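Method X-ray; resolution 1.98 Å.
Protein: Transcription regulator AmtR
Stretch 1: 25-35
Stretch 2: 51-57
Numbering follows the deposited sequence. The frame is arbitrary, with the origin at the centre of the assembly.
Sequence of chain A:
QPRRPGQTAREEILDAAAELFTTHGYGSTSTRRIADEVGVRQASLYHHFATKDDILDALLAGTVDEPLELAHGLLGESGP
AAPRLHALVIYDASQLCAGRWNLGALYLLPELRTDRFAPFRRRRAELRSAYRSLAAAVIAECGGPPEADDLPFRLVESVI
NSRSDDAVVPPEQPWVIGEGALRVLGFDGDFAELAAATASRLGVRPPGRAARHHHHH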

ATOM      1  N   GLY A  25      -4.844  -4.564  17.400  1.00 23.92           N
ATOM      2  CA  GLY A  25      -5.201  -5.607  16.474  1.00 24.42           C
ATOM      3  C   GLY A  25      -6.707  -5.729  16.466  1.00 26.10           C
ATOM      4  O   GLY A  25      -7.366  -5.313  17.411  1.00 26.40           O
ATOM      5  N   TYR A  26      -7.268  -6.331  15.445  1.00 24.88           N
ATOM      6  CA  TYR A  26      -8.730  -6.496  15.423  1.00 25.46           C
ATOM      7  C   TYR A  26      -9.197  -7.712  16.212  1.00 24.27           C
ATOM      8  O   TYR A  26      -9.925  -7.558  17.175  1.00 24.77           O
ATOM      9  CB  TYR A  26      -9.233  -6.584  13.968  1.00 25.15           C
ATOM     10  CG  TYR A  26     -10.712  -6.692  13.925  1.00 25.78           C
ATOM     11  CD1 TYR A  26     -11.481  -5.644  14.317  1.00 23.23           C
ATOM     12  CD2 TYR A  26     -11.353  -7.871  13.485  1.00 27.81           C
ATOM     13  CE1 TYR A  26     -12.880  -5.713  14.257  1.00 27.91           C
ATOM     14  CE2 TYR A  26     -12.733  -7.945  13.430  1.00 28.21           C
ATOM     15  CZ  TYR A  26     -13.498  -6.877  13.843  1.00 24.77           C
ATOM     16  OH  TYR A  26     -14.875  -6.942  13.859  1.00 26.70           O
ATOM     17  N   GLY A  27      -8.781  -8.908  15.797  1.00 26.96           N
ATOM     18  CA  GLY A  27      -9.054 -10.179  16.511  1.00 29.10           C
ATOM     19  C   GLY A  27      -8.724 -10.158  17.998  1.00 28.92           C
ATOM     20  O   GLY A  27      -9.487 -10.611  18.807  1.00 27.13           O
ATOM     21  N   SER A  28      -7.592  -9.559  18.329  1.00 27.49           N
ATOM     22  CA  SER A  28      -7.120  -9.325  19.672  1.00 29.06           C
ATOM     23  C   SER A  28      -7.881  -8.400  20.539  1.00 28.46           C
ATOM     24  O   SER A  28      -7.598  -8.407  21.723  1.00 28.62           O
ATOM     25  CB  SER A  28      -5.814  -8.520  19.592  1.00 30.03           C
ATOM     26  OG  SER A  28      -4.909  -9.349  19.075  1.00 32.89           O
ATOM     27  N   THR A  29      -8.676  -7.500  19.977  1.00 26.03           N
ATOM     28  CA  THR A  29      -9.377  -6.471  20.799  1.00 26.32           C
ATOM     29  C   THR A  29     -10.827  -6.928  21.069  1.00 25.34           C
ATOM     30  O   THR A  29     -11.591  -7.102  20.153  1.00 23.71           O
ATOM     31  CB  THR A  29      -9.387  -5.103  20.105  1.00 26.33           C
ATOM     32  OG1 THR A  29      -8.044  -4.605  19.923  1.00 26.72           O
ATOM     33  CG2 THR A  29     -10.186  -4.095  20.910  1.00 29.01           C
ATOM     34  N   SER A  30     -11.184  -7.110  22.333  1.00 27.58           N
ATOM     35  CA  SER A  30     -12.504  -7.536  22.740  1.00 25.29           C
ATOM     36  C   SER A  30     -13.395  -6.332  22.868  1.00 26.37           C
ATOM     37  O   SER A  30     -12.914  -5.177  23.067  1.00 25.71           O
ATOM     38  CB  SER A  30     -12.396  -8.252  24.095  1.00 25.47           C
ATOM     39  OG  SER A  30     -11.998  -7.310  25.094  1.00 24.06           O
ATOM     40  N   THR A  31     -14.719  -6.582  22.824  1.00 25.61           N
ATOM     41  CA  THR A  31     -15.664  -5.530  23.099  1.00 24.98           C
ATOM     42  C   THR A  31     -15.516  -5.044  24.544  1.00 25.83           C
ATOM     43  O   THR A  31     -15.835  -3.904  24.854  1.00 27.12           O
ATOM     44  CB  THR A  31     -17.122  -5.905  22.741  1.00 25.67           C
ATOM     45  OG1 THR A  31     -17.473  -7.152  23.323  1.00 22.97           O
ATOM     46  CG2 THR A  31     -17.244  -6.005  21.231  1.00 24.56           C
ATOM     47  N   ARG A  32     -14.968  -5.893  25.403  1.00 28.89           N
ATOM     48  CA  ARG A  32     -14.784  -5.536  26.809  1.00 27.70           C
ATOM     49  C   ARG A  32     -13.723  -4.449  26.898  1.00 26.41           C
ATOM     50  O   ARG A  32     -13.908  -3.482  27.635  1.00 29.16           O
ATOM     51  CB  ARG A  32     -14.424  -6.789  27.632  1.00 29.06           C
ATOM     52  N   ARG A  33     -12.616  -4.634  26.162  1.00 29.14           N
ATOM     53  CA  ARG A  33     -11.503  -3.652  26.101  1.00 28.96           C
ATOM     54  C   ARG A  33     -11.975  -2.324  25.579  1.00 28.46           C
ATOM     55  O   ARG A  33     -11.728  -1.291  26.159  1.00 28.51           O
ATOM     56  CB  ARG A  33     -10.323  -4.196  25.259  1.00 31.90           C
ATOM     57  N   ILE A  34     -12.734  -2.349  24.479  1.00 30.85           N
ATOM     58  CA  ILE A  34     -13.276  -1.132  23.916  1.00 27.88           C
ATOM     59  C   ILE A  34     -14.142  -0.384  24.928  1.00 28.65           C
ATOM     60  O   ILE A  34     -14.081   0.838  25.039  1.00 26.74           O
ATOM     61  CB  ILE A  34     -14.142  -1.423  22.667  1.00 25.91           C
ATOM     62  CG1 ILE A  34     -13.321  -2.093  21.569  1.00 23.50           C
ATOM     63  CG2 ILE A  34     -14.691  -0.119  22.133  1.00 25.45           C
ATOM     64  CD1 ILE A  34     -14.137  -2.506  20.373  1.00 22.65           C
ATOM     65  N   ALA A  35     -14.986  -1.121  25.635  1.00 30.97           N
ATOM     66  CA  ALA A  35     -15.915  -0.522  26.588  1.00 31.41           C
ATOM     67  C   ALA A  35     -15.157   0.067  27.773  1.00 30.06           C
ATOM     68  O   ALA A  35     -15.466   1.143  28.264  1.00 31.42           O
ATOM     69  CB  ALA A  35     -16.891  -1.583  27.100  1.00 32.41           C
ATOM     70  N   THR A  51     -22.281  -5.880  17.501  1.00 24.08           N
ATOM     71  CA  THR A  51     -21.105  -6.730  17.359  1.00 23.36           C
ATOM     72  C   THR A  51     -19.890  -5.915  17.018  1.00 23.36           C
ATOM     73  O   THR A  51     -19.998  -4.735  16.574  1.00 19.65           O
ATOM     74  CB  THR A  51     -21.249  -7.765  16.248  1.00 23.33           C
ATOM     75  OG1 THR A  51     -21.267  -7.097  14.962  1.00 24.11           O
ATOM     76  CG2 THR A  51     -22.506  -8.543  16.463  1.00 24.96           C
ATOM     77  N   LYS A  52     -18.748  -6.557  17.235  1.00 22.46           N
ATOM     78  CA  LYS A  52     -17.476  -5.945  16.940  1.00 24.83           C
ATOM     79  C   LYS A  52     -17.427  -5.678  15.441  1.00 24.78           C
ATOM     80  O   LYS A  52     -16.958  -4.605  15.013  1.00 21.88           O
ATOM     81  CB  LYS A  52     -16.314  -6.827  17.421  1.00 28.10           C
ATOM     82  CG  LYS A  52     -14.964  -6.156  17.287  1.00 31.91           C
ATOM     83  CD  LYS A  52     -13.824  -6.874  18.028  1.00 32.27           C
ATOM     84  CE  LYS A  52     -13.660  -8.320  17.689  1.00 31.55           C
ATOM     85  NZ  LYS A  52     -12.373  -8.845  18.258  1.00 30.16           N
ATOM     86  N   ASP A  53     -17.926  -6.640  14.649  1.00 21.52           N
ATOM     87  CA  ASP A  53     -17.947  -6.522  13.206  1.00 21.79           C
ATOM     88  C   ASP A  53     -18.697  -5.264  12.761  1.00 22.68           C
ATOM     89  O   ASP A  53     -18.307  -4.615  11.775  1.00 21.63           O
ATOM     90  CB  ASP A  53     -18.574  -7.783  12.580  1.00 22.47           C
ATOM     91  CG  ASP A  53     -17.606  -8.933  12.433  1.00 24.18           C
ATOM     92  OD1 ASP A  53     -16.361  -8.845  12.678  1.00 24.06           O
ATOM     93  OD2 ASP A  53     -18.093  -9.978  11.983  1.00 24.83           O
ATOM     94  N   ASP A  54     -19.807  -4.939  13.449  1.00 24.77           N
ATOM     95  CA  ASP A  54     -20.566  -3.745  13.137  1.00 23.50           C
ATOM     96  C   ASP A  54     -19.708  -2.534  13.356  1.00 25.67           C
ATOM     97  O   ASP A  54     -19.877  -1.495  12.660  1.00 22.92           O
ATOM     98  CB  ASP A  54     -21.793  -3.591  14.030  1.00 26.98           C
ATOM     99  CG  ASP A  54     -22.903  -4.625  13.712  1.00 28.40           C
ATOM    100  OD1 ASP A  54     -22.999  -5.094  12.558  1.00 24.40           O
ATOM    101  OD2 ASP A  54     -23.660  -4.960  14.632  1.00 30.18           O
ATOM    102  N   ILE A  55     -18.796  -2.602  14.335  1.00 22.88           N
ATOM    103  CA  ILE A  55     -17.929  -1.413  14.624  1.00 22.38           C
ATOM    104  C   ILE A  55     -16.941  -1.206  13.455  1.00 22.82           C
ATOM    105  O   ILE A  55     -16.774  -0.103  12.927  1.00 21.86           O
ATOM    106  CB  ILE A  55     -17.140  -1.604  15.950  1.00 23.54           C
ATOM    107  CG1 ILE A  55     -18.134  -1.715  17.141  1.00 23.30           C
ATOM    108  CG2 ILE A  55     -16.160  -0.479  16.155  1.00 21.68           C
ATOM    109  CD1 ILE A  55     -17.503  -2.161  18.453  1.00 21.99           C
ATOM    110  N   LEU A  56     -16.319  -2.303  13.054  1.00 21.72           N
ATOM    111  CA  LEU A  56     -15.387  -2.328  11.939  1.00 22.51           C
ATOM    112  C   LEU A  56     -16.055  -1.904  10.656  1.00 21.69           C
ATOM    113  O   LEU A  56     -15.461  -1.159   9.870  1.00 20.33           O
ATOM    114  CB  LEU A  56     -14.765  -3.743  11.775  1.00 22.05           C
ATOM    115  CG  LEU A  56     -13.724  -3.977  10.661  1.00 24.34           C
ATOM    116  CD1 LEU A  56     -12.503  -3.094  10.878  1.00 24.69           C
ATOM    117  CD2 LEU A  56     -13.268  -5.422  10.586  1.00 26.96           C
ATOM    118  N   ASP A  57     -17.302  -2.334  10.453  1.00 20.67           N
ATOM    119  CA  ASP A  57     -18.040  -1.883   9.271  1.00 23.15           C
ATOM    120  C   ASP A  57     -18.191  -0.384   9.230  1.00 23.69           C
ATOM    121  O   ASP A  57     -17.913   0.229   8.198  1.00 24.20           O
ATOM    122  CB  ASP A  57     -19.404  -2.535   9.164  1.00 27.14           C
ATOM    123  CG  ASP A  57     -19.672  -3.078   7.737  1.00 36.78           C
ATOM    124  OD1 ASP A  57     -18.731  -3.084   6.873  1.00 28.58           O
ATOM    125  OD2 ASP A  57     -20.835  -3.488   7.510  1.00 40.76           O
TER

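A loop that breaks away from a helix leaves backbone carbonyls without the partners a regular structure would supply, and a long basic side chain from a neighbouring helix can serve as the missing donor. The contact between residues 25-35 and 51-57 of the transcription regulator AmtR is a compact example. Lys52, in the first turn of its helix, extends toward the loop with chi1, chi2 and chi4 near t and chi3 at p, and this single bend delivers its ammonium group to the carbonyls of the turn. Lys52 NZ donates to Thr29 O at 2.7 Å and to Tyr26 O at 3.0 Å; Gly27 O also lies 3.4 Å from Lys52 NZ.

Tyr26 O is therefore used twice, since it also closes the type I turn from Tyr26 to Thr29 by accepting from Thr29 N at 3.1 Å. The turn is secured again from its side chain: Thr29 OG1 donates to Gly25 O at 2.7 Å. Gly25, with its positive phi, makes the exit from the preceding helix at backbone angles that by themselves call for glycine.

The same lysine spans the ring of Tyr26. Lys52 NZ sits over the centroid of the Tyr26 ring, only 5° off the ring normal, a cation-pi arrangement in which the charge that serves the carbonyls also lies over the aromatic face. Leu56 CD2 covers the opposite face in a CH-pi contact, with Tyr26 CZ its nearest ring atom at 3.6 Å. With both faces covered, the phenol reaches along its plane to Asp53, where Tyr26 OH donates to Asp53 OD1 at 2.7 Å. The CA-to-CB bond of Asp53 points away from the loop, yet the end of its side chain comes nearer and provides the acceptor. Tyr26 OH also lies 3.2 Å from Asp53 N, but the angle is too poor for a hydrogen bond.

Beyond this polar centre the packing is apolar: Ile34 CD1 meets Ile55 CD1 at 3.9 Å, and Thr31 CG2 rests 4.0 Å from Lys52 CB, while Thr31 OG1 finds its partner elsewhere in the structure.

Both helices begin with the same solution to free amides. Ser30 OG accepts from Arg33 N at 2.9 Å, and Thr51 OG1 accepts from Asp54 N at 3.0 Å, each a capping bond made by a side chain with chi1 at p. In the second, Asp54 OD2 reciprocates by accepting a weak bond from Thr51 N at 3.3 Å.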